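Local coordinates for protein beta sliding clamp (Bartonella birtlesii LL-WM9, PDB 6PTR) that probably encircles DNA as a ring-shaped head-to-tail homodimer, tethering DNA polymerases and other proteins to it and so making replication processive, at residues C[36-42]-C[121-127]; C[203-207]-C[232-236]. All coordinates share one frame; numbering follows the deposited sequence.

Interactions 1 and 2 lie about 29 Å apart between centres, with some 15 Å between their nearest atoms, so they do not touch. Interaction 1 belongs to the N-terminal domain and interaction 2 to the central one, yet both reach one antiparallel sheet that runs through the two domains. Strand 40-46, entered in interaction 1, and strand 228-233, left in interaction 2, each lie one place in from an outermost strand of that sheet, 71-78 and 136-141 respectively. The contacts thus sit near the two ends of the strand order. In both, a loop without strand pairing to its partner packs apolar side chains against it.

Interaction 1: C[36-42]-C[121-127]; sequences PILSNVL and LPKIDFP
The aromatic contact centres on Phe-126, whose ring lies beneath Leu-42. Leu-42 CB sits 3.9 Å from the centroid of the Phe-126 ring and only 6° off its normal, a CH-pi contact over the middle of the face. The opposite face is met by CD of the next residue, Pro-127, offset toward the rim. At the ring edge, Phe-126 CE1 comes 3.5 Å from the carbonyl oxygen Asn-40 O, near the ring plane, where the slightly positive aromatic hydrogens suit an oxygen. CG anti to the backbone N (chi1 -161°) swings the Phe-126 ring in between Ile-37, Asn-40 and Leu-42.

Apolar branches fill in around the ring. Ile-37 comes to it obliquely, CG1 lying 3.9 Å from Phe-126 CD1, while its CD1 pushes on to 3.8 Å from Leu-121 CB and also rests on CB of Asp-125. The CG1-CD1 arm of isoleucine is long enough to make all three contacts. Leu-38 adds its CD2 at 3.9 Å from Pro-127 CG.

Both segments contain short 3-10 turns, 36-39 and 123-125. The first leads into strand 40-46 of the N-terminal domain; the second lies in the loop that follows strand 114-119, so the contact lays this loop against the start of a sheet strand. In this family each domain is built from two beta-alpha-beta-beta-beta units, with the sheets on the outside of the ring. The Phe-126 N to Lys-123 O bond, 2.8 Å, closes the second turn.

The polar ends have partners outside the two segments. Lys-123 lends its aliphatic stem, CG lying 3.7 Å from Leu-42 CD1, and its extended chain carries NZ to a salt bridge with Asp-44. Thr-76 OG1 on strand 71-78 satisfies the buried Asn-40 ND2 and also hydrogen-bonds Leu-121 O.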
loop_
_atom_site.group_PDB
_atom_site.type_symbol
_atom_site.label_atom_id
_atom_site.label_comp_id
_atom_site.label_asym_id
_atom_site.label_seq_id
_atom_site.Cartn_x
_atom_site.Cartn_y
_atom_site.Cartn_z
ATOM N N PRO C 36 23.139 -11.663 -11.950
ATOM C CA PRO C 36 23.399 -11.548 -10.502
ATOM C C PRO C 36 24.156 -10.303 -10.075
ATOM O O PRO C 36 23.767 -9.686 -9.076
ATOM C CB PRO C 36 24.196 -12.824 -10.192
ATOM C CG PRO C 36 23.719 -13.802 -11.208
ATOM C CD PRO C 36 23.464 -13.006 -12.464
ATOM N N ILE C 37 25.224 -9.909 -10.786
ATOM C CA ILE C 37 25.990 -8.737 -10.355
ATOM C C ILE C 37 25.122 -7.476 -10.359
ATOM O O ILE C 37 25.342 -6.555 -9.556
ATOM C CB ILE C 37 27.252 -8.554 -11.236
ATOM C CG1 ILE C 37 28.203 -7.534 -10.606
ATOM C CG2 ILE C 37 26.894 -8.128 -12.648
ATOM C CD1 ILE C 37 28.703 -7.947 -9.242
ATOM N N LEU C 38 24.134 -7.400 -11.253
ATOM C CA LEU C 38 23.338 -6.177 -11.348
ATOM C C LEU C 38 22.345 -6.020 -10.206
ATOM O O LEU C 38 21.736 -4.951 -10.084
ATOM C CB LEU C 38 22.593 -6.120 -12.688
ATOM C CG LEU C 38 23.497 -5.991 -13.909
ATOM C CD1 LEU C 38 22.659 -6.029 -15.174
ATOM C CD2 LEU C 38 24.368 -4.716 -13.839
ATOM N N SER C 39 22.162 -7.046 -9.382
ATOM C CA SER C 39 21.364 -6.919 -8.171
ATOM C C SER C 39 22.168 -6.381 -6.994
ATOM O O SER C 39 21.602 -6.154 -5.924
ATOM C CB SER C 39 20.737 -8.269 -7.814
ATOM O OG SER C 39 19.783 -8.621 -8.797
ATOM N N ASN C 40 23.448 -6.127 -7.180
ATOM C CA ASN C 40 24.324 -5.761 -6.080
ATOM C C ASN C 40 24.653 -4.276 -6.095
ATOM O O ASN C 40 24.622 -3.621 -7.141
ATOM C CB ASN C 40 25.611 -6.580 -6.142
ATOM C CG ASN C 40 25.399 -8.004 -5.671
ATOM O OD1 ASN C 40 24.259 -8.486 -5.587
ATOM N ND2 ASN C 40 26.486 -8.686 -5.355
ATOM N N VAL C 41 24.967 -3.742 -4.905
ATOM C CA VAL C 41 25.563 -2.415 -4.787
ATOM C C VAL C 41 27.059 -2.593 -4.576
ATOM O O VAL C 41 27.497 -3.464 -3.811
ATOM C CB VAL C 41 24.935 -1.597 -3.642
ATOM C CG1 VAL C 41 24.994 -2.366 -2.333
ATOM C CG2 VAL C 41 25.683 -0.260 -3.477
ATOM N N LEU C 42 27.850 -1.798 -5.291
ATOM C CA LEU C 42 29.293 -1.779 -5.090
ATOM C C LEU C 42 29.615 -0.859 -3.928
ATOM O O LEU C 42 29.142 0.279 -3.883
ATOM C CB LEU C 42 30.016 -1.292 -6.346
ATOM C CG LEU C 42 31.516 -0.970 -6.174
ATOM C CD1 LEU C 42 32.308 -2.236 -5.802
ATOM C CD2 LEU C 42 32.056 -0.342 -7.424
ATOM N N LEU C 121 29.876 -10.606 -4.348
ATOM C CA LEU C 121 30.595 -10.754 -5.595
ATOM C C LEU C 121 31.674 -9.678 -5.648
ATOM O O LEU C 121 31.463 -8.562 -5.156
ATOM C CB LEU C 121 29.635 -10.632 -6.787
ATOM C CG LEU C 121 28.615 -11.768 -6.917
ATOM C CD1 LEU C 121 27.573 -11.451 -7.972
ATOM C CD2 LEU C 121 29.320 -13.081 -7.245
ATOM N N PRO C 122 32.838 -9.976 -6.216
ATOM C CA PRO C 122 33.957 -9.023 -6.153
ATOM C C PRO C 122 33.727 -7.810 -7.042
ATOM O O PRO C 122 32.999 -7.852 -8.034
ATOM C CB PRO C 122 35.158 -9.844 -6.647
ATOM C CG PRO C 122 34.557 -10.889 -7.532
ATOM C CD PRO C 122 33.228 -11.242 -6.864
ATOM N N LYS C 123 34.396 -6.713 -6.672
ATOM C CA LYS C 123 34.318 -5.477 -7.450
ATOM C C LYS C 123 34.652 -5.685 -8.926
ATOM O O LYS C 123 34.054 -5.036 -9.801
ATOM C CB LYS C 123 35.262 -4.433 -6.854
ATOM C CG LYS C 123 35.343 -3.160 -7.680
ATOM C CD LYS C 123 36.385 -2.173 -7.158
ATOM C CE LYS C 123 36.482 -0.951 -8.083
ATOM N NZ LYS C 123 37.455 0.067 -7.572
ATOM N N ILE C 124 35.604 -6.573 -9.230
ATOM C CA ILE C 124 36.025 -6.733 -10.622
ATOM C C ILE C 124 34.884 -7.194 -11.515
ATOM O O ILE C 124 34.927 -6.966 -12.725
ATOM C CB ILE C 124 37.212 -7.713 -10.785
ATOM C CG1 ILE C 124 36.900 -9.079 -10.169
ATOM C CG2 ILE C 124 38.510 -7.100 -10.281
ATOM C CD1 ILE C 124 37.830 -10.161 -10.657
ATOM N N ASP C 125 33.873 -7.863 -10.952
ATOM C CA ASP C 125 32.714 -8.271 -11.736
ATOM C C ASP C 125 31.784 -7.108 -12.041
ATOM O O ASP C 125 30.974 -7.206 -12.968
ATOM C CB ASP C 125 31.898 -9.339 -10.997
ATOM C CG ASP C 125 32.625 -10.664 -10.851
ATOM O OD1 ASP C 125 33.658 -10.868 -11.520
ATOM O OD2 ASP C 125 32.144 -11.507 -10.052
ATOM N N PHE C 126 31.867 -6.027 -11.273
ATOM C CA PHE C 126 30.886 -4.953 -11.359
ATOM C C PHE C 126 31.136 -4.092 -12.593
ATOM O O PHE C 126 32.291 -3.865 -12.971
ATOM C CB PHE C 126 30.929 -4.093 -10.104
ATOM C CG PHE C 126 29.687 -3.279 -9.896
ATOM C CD1 PHE C 126 28.569 -3.870 -9.352
ATOM C CD2 PHE C 126 29.627 -1.958 -10.280
ATOM C CE1 PHE C 126 27.405 -3.131 -9.159
ATOM C CE2 PHE C 126 28.451 -1.222 -10.092
ATOM C CZ PHE C 126 27.361 -1.816 -9.537
ATOM N N PRO C 127 30.075 -3.629 -13.256
ATOM C CA PRO C 127 30.259 -2.757 -14.424
ATOM C C PRO C 127 30.963 -1.469 -14.034
ATOM O O PRO C 127 30.593 -0.800 -13.067
ATOM C CB PRO C 127 28.823 -2.485 -14.899
ATOM C CG PRO C 127 28.029 -3.645 -14.390
ATOM C CD PRO C 127 28.666 -4.004 -13.058
#

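Interaction 2: C[203-207]-C[232-236]; sequences GMPGV and ELSET
The hydroxyl oxygen of Ser-234, a residue whose carbonyl O lies 3.9 Å from Val-207 CG1, is gripped by two backbone N-H groups. Thr-236 N donates to Ser-234 OG at 3.1 Å with a fairly straight N-H...O angle of 157°, forming an ST turn, and Lys-237 N donates to the same atom. Serine suits the spot because its short side chain can fold back on the main chain just where strand 228-233 ends and the chain turns toward strand 237-242. CB of Ser-234 points away from segment 203-207.

Across the contact the packing is apolar and converges on one methyl group, Leu-233 CD1. Met-204 CG and Val-207 CG2 each lie 3.8 Å from Leu-233 CD1, with the Met-204 chain crossing the leucine at about a right angle. Unbranched methionine can reach Leu-233 and Phe-138 together, and compact valine fits beside the leucine methyl. Leu-233 holds CG between its backbone N and carbonyl carbon (chi1 58°), a less favoured setting that delivers CD1 to both partners.

In the central domain this brings the loop leading into strand 207-210, within this chain an edge strand of one sheet, up to the end of strand 228-233 in another, so that hydrophobic side chains bridge the two sheets. Met-204 and Leu-233 both also press on Cys-136 and Phe-138 of strand 136-141, while Phe-170 of strand 167-173 touches Met-204 and Val-207.

Toward the surface, the rigid ring of Pro-205 offers its flank to an acid's hydrocarbon stem. Pro-205 CB meets Glu-235 CG at 3.7 Å, and the glutamate chain runs on extended, bringing OE2 to 4.1 Å from Pro-205 CB.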
loop_
_atom_site.group_PDB
_atom_site.type_symbol
_atom_site.label_atom_id
_atom_site.label_comp_id
_atom_site.label_asym_id
_atom_site.label_seq_id
_atom_site.Cartn_x
_atom_site.Cartn_y
_atom_site.Cartn_z
ATOM N N GLY C 203 24.963 25.784 -28.411
ATOM C CA GLY C 203 25.344 24.580 -29.119
ATOM C C GLY C 203 24.906 23.277 -28.479
ATOM O O GLY C 203 25.204 22.211 -29.033
ATOM N N MET C 204 24.224 23.324 -27.337
ATOM C CA MET C 204 23.785 22.103 -26.672
ATOM C C MET C 204 22.872 21.312 -27.598
ATOM O O MET C 204 21.914 21.883 -28.141
ATOM C CB MET C 204 23.030 22.415 -25.385
ATOM C CG MET C 204 22.695 21.168 -24.591
ATOM S SD MET C 204 21.523 21.479 -23.276
ATOM C CE MET C 204 19.977 21.159 -24.138
ATOM N N PRO C 205 23.116 20.015 -27.795
ATOM C CA PRO C 205 22.204 19.213 -28.612
ATOM C C PRO C 205 20.883 18.998 -27.892
ATOM O O PRO C 205 20.816 18.995 -26.663
ATOM C CB PRO C 205 22.955 17.889 -28.783
ATOM C CG PRO C 205 23.781 17.782 -27.550
ATOM C CD PRO C 205 24.232 19.209 -27.269
ATOM N N GLY C 206 19.821 18.817 -28.677
ATOM C CA GLY C 206 18.547 18.404 -28.108
ATOM C C GLY C 206 18.603 16.914 -27.824
ATOM O O GLY C 206 18.914 16.114 -28.716
ATOM N N VAL C 207 18.306 16.533 -26.579
ATOM C CA VAL C 207 18.420 15.142 -26.154
ATOM C C VAL C 207 17.167 14.697 -25.411
ATOM O O VAL C 207 16.407 15.497 -24.856
ATOM C CB VAL C 207 19.660 14.908 -25.261
ATOM C CG1 VAL C 207 20.937 15.389 -25.970
ATOM C CG2 VAL C 207 19.489 15.614 -23.914
ATOM N N GLU C 232 26.092 17.693 -17.429
ATOM C CA GLU C 232 27.059 17.455 -18.492
ATOM C C GLU C 232 26.412 16.544 -19.517
ATOM O O GLU C 232 25.681 15.616 -19.158
ATOM C CB GLU C 232 28.354 16.822 -17.944
ATOM C CG GLU C 232 29.179 17.742 -17.058
ATOM C CD GLU C 232 30.281 16.999 -16.353
ATOM O OE1 GLU C 232 29.987 16.223 -15.417
ATOM O OE2 GLU C 232 31.441 17.160 -16.751
ATOM N N LEU C 233 26.645 16.807 -20.798
ATOM C CA LEU C 233 26.021 15.910 -21.749
ATOM C C LEU C 233 26.818 15.835 -23.035
ATOM O O LEU C 233 27.641 16.703 -23.358
ATOM C CB LEU C 233 24.555 16.292 -22.059
ATOM C CG LEU C 233 24.129 17.650 -22.617
ATOM C CD1 LEU C 233 22.749 17.554 -23.295
ATOM C CD2 LEU C 233 24.075 18.654 -21.484
ATOM N N SER C 234 26.576 14.739 -23.730
ATOM C CA SER C 234 26.950 14.500 -25.113
ATOM C C SER C 234 25.679 14.097 -25.842
ATOM O O SER C 234 24.572 14.208 -25.304
ATOM C CB SER C 234 28.020 13.419 -25.203
ATOM O OG SER C 234 27.473 12.174 -24.816
ATOM N N GLU C 235 25.829 13.608 -27.066
ATOM C CA GLU C 235 24.637 13.098 -27.723
ATOM C C GLU C 235 24.300 11.671 -27.302
ATOM O O GLU C 235 23.222 11.180 -27.658
ATOM C CB GLU C 235 24.790 13.230 -29.239
ATOM C CG GLU C 235 24.666 14.688 -29.665
ATOM C CD GLU C 235 25.199 14.958 -31.044
ATOM O OE1 GLU C 235 25.234 14.012 -31.855
ATOM O OE2 GLU C 235 25.588 16.114 -31.313
ATOM N N THR C 236 25.150 11.024 -26.496
ATOM C CA THR C 236 24.913 9.662 -26.038
ATOM C C THR C 236 24.667 9.523 -24.536
ATOM O O THR C 236 24.028 8.552 -24.136
ATOM C CB THR C 236 26.090 8.742 -26.413
ATOM O OG1 THR C 236 27.273 9.167 -25.740
ATOM C CG2 THR C 236 26.326 8.751 -27.919
#